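Local coordinates for protein tryptophanyl-tRNA synthetase (Pyrococcus horikoshii, PDB 3JXE) that joins L-tryptophan to tRNA(Trp) at the expense of ATP, through a tryptophanyl-adenylate intermediate, as a class I aminoacyl-tRNA synthetase, at residues K37-L41 with L65-E69; D60-I64 with K207-I211. All blocks are in the same frame, centred on the assembly; numbering follows the deposited sequence.

Helix 61-69 is common to both contacts, whose centres lie about 11 Å apart. In contact 1 its C-terminal half meets helix 32-42; in contact 2 its first turn, with D60 just before it, rests on segment 207-211, which leads into strand 209-214 of the central sheet. A salt bridge ties the two together, D67 OD2 to R208 NE at 3.0 Å, and T38 of contact 1 packs against Y61 of contact 2. Tryptophanyl-5'AMP touches I211, at the far end of segment 207-211, and the side chain of C209 is about 8 Å from it. Contact 1 is the more peripheral, its centre about 22 Å from the centre of the chain against about 16 Å for contact 2.

Contact 1: K37-L41 with L65-E69; sequences KTAEL and LKDYE
K37 reaches over L65 to pair with E69, its side chain passing from apolar to charged along its length. The bond from CA to CB is directed toward the other helix, and CG, anti to the backbone N (chi1 166°), lies 3.7 Å from CD1 of L65, the side chains sliding past each other in opposite directions. After a bend at chi2 the chain is straight, carrying CE to the carboxylate of E69 and NZ to its OE2 at 2.8 Å. This salt bridge uses the syn side of OE2, with NZ 23° out of the carboxylate plane, the side chains crossing at about a right angle.

Beneath it lies an apolar layer. L65 suits the middle because its two methyls share the work: both rest on CG2 of T38, and CD2 lies 4.0 Å from CD1 of L41. T38 offers its methyl to the leucine while its hydroxyl bonds back to the carbonyl of L35, which satisfies this buried polar group. The other methyl of L41, CD2, lies 3.8 Å from CG of E69 and near the edge of the Y68 ring, which stacks edge-to-face on F104.

Helices 32-42 and 61-69 run nearly parallel, the axes of the two segments approaching to 11.4 Å at 20°. At that spacing long side chains bridge the gap, leucines filling the inner part and an ion pair, probably weakened by solvent, closing the outer margin.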
# COMPACT_ATOMS: atom_id res chain seq x y z
N LYS B 37 34.21 -7.11 20.40
CA LYS B 37 34.02 -8.20 19.44
C LYS B 37 33.98 -7.69 18.00
O LYS B 37 34.51 -8.33 17.09
CB LYS B 37 32.75 -8.99 19.79
CG LYS B 37 32.23 -9.95 18.71
CD LYS B 37 32.92 -11.31 18.74
CE LYS B 37 32.26 -12.26 17.74
NZ LYS B 37 32.88 -13.61 17.75
N THR B 38 33.34 -6.54 17.80
CA THR B 38 33.24 -5.91 16.49
C THR B 38 34.58 -5.36 16.02
O THR B 38 34.94 -5.49 14.85
CB THR B 38 32.20 -4.76 16.47
OG1 THR B 38 32.56 -3.77 17.44
CG2 THR B 38 30.83 -5.28 16.79
N ALA B 39 35.33 -4.75 16.95
CA ALA B 39 36.64 -4.17 16.66
C ALA B 39 37.65 -5.21 16.17
O ALA B 39 38.56 -4.88 15.40
CB ALA B 39 37.17 -3.44 17.88
N GLU B 40 37.48 -6.46 16.62
CA GLU B 40 38.33 -7.57 16.20
C GLU B 40 38.04 -8.00 14.76
O GLU B 40 38.96 -8.18 13.97
CB GLU B 40 38.16 -8.76 17.14
CG GLU B 40 38.73 -8.55 18.54
CD GLU B 40 38.26 -9.59 19.54
OE1 GLU B 40 38.01 -10.75 19.13
OE2 GLU B 40 38.15 -9.25 20.74
N LEU B 41 36.76 -8.16 14.45
CA LEU B 41 36.32 -8.58 13.12
C LEU B 41 36.52 -7.49 12.06
O LEU B 41 36.81 -7.79 10.90
CB LEU B 41 34.85 -9.01 13.16
CG LEU B 41 34.54 -10.37 13.80
CD1 LEU B 41 33.21 -10.33 14.54
CD2 LEU B 41 34.56 -11.48 12.76
N LEU B 65 26.86 -10.70 14.03
CA LEU B 65 28.31 -10.86 13.98
C LEU B 65 28.69 -12.32 13.76
O LEU B 65 29.67 -12.61 13.06
CB LEU B 65 28.96 -10.35 15.27
CG LEU B 65 28.89 -8.86 15.56
CD1 LEU B 65 29.18 -8.61 17.03
CD2 LEU B 65 29.85 -8.08 14.67
N LYS B 66 27.92 -13.22 14.36
CA LYS B 66 28.10 -14.66 14.18
C LYS B 66 27.93 -15.05 12.72
O LYS B 66 28.69 -15.86 12.19
CB LYS B 66 27.11 -15.43 15.06
CG LYS B 66 27.40 -16.93 15.17
CD LYS B 66 26.13 -17.74 15.37
CE LYS B 66 25.61 -17.67 16.80
NZ LYS B 66 24.34 -18.43 16.95
N ASP B 67 26.93 -14.45 12.07
CA ASP B 67 26.65 -14.71 10.66
C ASP B 67 27.77 -14.21 9.74
O ASP B 67 28.10 -14.88 8.76
CB ASP B 67 25.31 -14.07 10.25
CG ASP B 67 24.11 -14.84 10.78
OD1 ASP B 67 24.26 -15.61 11.76
OD2 ASP B 67 23.01 -14.67 10.20
N TYR B 68 28.34 -13.06 10.07
CA TYR B 68 29.44 -12.48 9.30
C TYR B 68 30.71 -13.31 9.46
O TYR B 68 31.44 -13.55 8.49
CB TYR B 68 29.69 -11.03 9.70
CG TYR B 68 30.89 -10.39 9.03
CD1 TYR B 68 30.84 -9.99 7.69
CD2 TYR B 68 32.08 -10.19 9.73
CE1 TYR B 68 31.94 -9.41 7.07
CE2 TYR B 68 33.19 -9.61 9.12
CZ TYR B 68 33.11 -9.22 7.79
OH TYR B 68 34.21 -8.65 7.18
N GLU B 69 30.97 -13.74 10.70
CA GLU B 69 32.13 -14.55 11.04
C GLU B 69 32.08 -15.92 10.36
O GLU B 69 33.12 -16.47 9.98
CB GLU B 69 32.23 -14.71 12.56
CG GLU B 69 33.58 -15.17 13.08
CD GLU B 69 33.71 -15.04 14.59
OE1 GLU B 69 34.86 -14.97 15.08
OE2 GLU B 69 32.67 -14.99 15.29

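Contact 2: D60-I64 with K207-I211; sequences DYDLI and KRCLI
L63 lies against the guanidinium of R208: its CB sits 3.5 Å above the plane, offset toward the rim, and CD2 comes to 3.4 Å from NH1. At the edge of the same group, in its plane, D60 OD2 stands 3.7 Å from NH2, a long salt bridge with the carboxylate turned 60° from the guanidinium. The aliphatic part of R208 is used as well, its CG touching CD1 of I64 at 3.7 Å. That methyl also meets CB of L210, whose side chain crosses I64 at about a right angle. Farther along, CD1 of L210 approaches CE1 of Y61 at 3.7 Å, in the plane of the ring and at its edge.

Helix 61-69 thus packs on one face of the parallel core of the class I synthetase Rossmann fold. Strand 209-214 lies between strands 75-80 and 237-241, and the alternation of a strand turns L210 to the helix and C209 away from it. A branched leucine suits this inner face, where it also touches L76 and L239.

The charged ends are set from farther out. The bend of R208 at chi3 (68°) brings its guanidinium against L63, while NE is salt-bridged to OD2 of D67, one turn after L63 on helix 61-69; D60 OD2 has a stronger partner in R225. Were this arginine replaced by an alanine, D67 would probably lose its mate and a gap would open beside L63 and I64. Y61, beyond L210, reaches T38 of helix 32-42, and I211 at the other end of the segment touches tryptophanyl-5'AMP.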
# COMPACT_ATOMS: atom_id res chain seq x y z
N ASP B 60 19.54 -8.85 18.79
CA ASP B 60 20.21 -9.90 18.00
C ASP B 60 21.51 -9.48 17.31
O ASP B 60 21.87 -10.02 16.26
CB ASP B 60 19.24 -10.49 16.96
CG ASP B 60 18.35 -11.57 17.52
OD1 ASP B 60 18.43 -11.87 18.73
OD2 ASP B 60 17.54 -12.13 16.74
N TYR B 61 22.22 -8.52 17.90
CA TYR B 61 23.47 -8.02 17.31
C TYR B 61 24.59 -9.06 17.41
O TYR B 61 25.47 -9.11 16.55
CB TYR B 61 23.89 -6.69 17.94
CG TYR B 61 25.07 -6.05 17.25
CD1 TYR B 61 24.95 -5.51 15.97
CD2 TYR B 61 26.32 -6.01 17.86
CE1 TYR B 61 26.03 -4.94 15.33
CE2 TYR B 61 27.41 -5.43 17.22
CZ TYR B 61 27.26 -4.90 15.96
OH TYR B 61 28.33 -4.33 15.31
N ASP B 62 24.54 -9.88 18.46
CA ASP B 62 25.47 -11.00 18.61
C ASP B 62 25.26 -12.05 17.51
O ASP B 62 26.19 -12.76 17.13
CB ASP B 62 25.33 -11.64 19.99
CG ASP B 62 23.90 -12.06 20.31
OD1 ASP B 62 22.97 -11.24 20.16
OD2 ASP B 62 23.71 -13.23 20.73
N LEU B 63 24.03 -12.13 16.99
CA LEU B 63 23.69 -13.04 15.90
C LEU B 63 24.08 -12.48 14.53
O LEU B 63 24.28 -13.24 13.58
CB LEU B 63 22.20 -13.40 15.93
CG LEU B 63 21.71 -14.42 16.97
CD1 LEU B 63 21.48 -13.79 18.34
CD2 LEU B 63 20.43 -15.08 16.48
N ILE B 64 24.18 -11.15 14.43
CA ILE B 64 24.59 -10.51 13.17
C ILE B 64 26.10 -10.64 12.94
O ILE B 64 26.56 -10.69 11.79
CB ILE B 64 24.13 -9.02 13.09
CG1 ILE B 64 23.84 -8.61 11.65
CG2 ILE B 64 25.16 -8.08 13.70
CD1 ILE B 64 22.38 -8.71 11.27
N LYS B 207 19.12 -13.22 3.81
CA LYS B 207 20.09 -12.96 4.88
C LYS B 207 19.43 -12.09 5.95
O LYS B 207 18.46 -11.39 5.65
CB LYS B 207 21.33 -12.26 4.31
CG LYS B 207 22.04 -13.05 3.21
CD LYS B 207 22.90 -12.17 2.31
CE LYS B 207 24.26 -11.87 2.93
NZ LYS B 207 25.18 -11.22 1.95
N ARG B 208 19.93 -12.14 7.18
CA ARG B 208 19.32 -11.36 8.26
C ARG B 208 19.66 -9.87 8.21
O ARG B 208 20.71 -9.47 7.69
CB ARG B 208 19.61 -11.96 9.64
CG ARG B 208 21.06 -11.93 10.09
CD ARG B 208 21.13 -12.22 11.59
NE ARG B 208 20.76 -13.60 11.90
CZ ARG B 208 20.01 -13.96 12.93
NH1 ARG B 208 19.73 -15.25 13.13
NH2 ARG B 208 19.52 -13.05 13.77
N CYS B 209 18.77 -9.05 8.76
CA CYS B 209 18.85 -7.60 8.64
C CYS B 209 19.35 -6.92 9.91
O CYS B 209 19.04 -7.35 11.02
CB CYS B 209 17.47 -7.04 8.29
SG CYS B 209 17.43 -5.28 7.96
N LEU B 210 20.13 -5.85 9.74
CA LEU B 210 20.56 -5.00 10.85
C LEU B 210 20.02 -3.59 10.64
O LEU B 210 20.21 -3.01 9.57
CB LEU B 210 22.09 -4.96 10.97
CG LEU B 210 22.80 -4.84 12.33
CD1 LEU B 210 24.24 -4.38 12.12
CD2 LEU B 210 22.11 -3.93 13.33
N ILE B 211 19.36 -3.04 11.66
CA ILE B 211 18.79 -1.70 11.57
C ILE B 211 19.41 -0.73 12.58
O ILE B 211 19.06 -0.75 13.77
CB ILE B 211 17.24 -1.72 11.72
CG1 ILE B 211 16.62 -2.64 10.67
CG2 ILE B 211 16.68 -0.30 11.59
CD1 ILE B 211 15.18 -3.02 10.95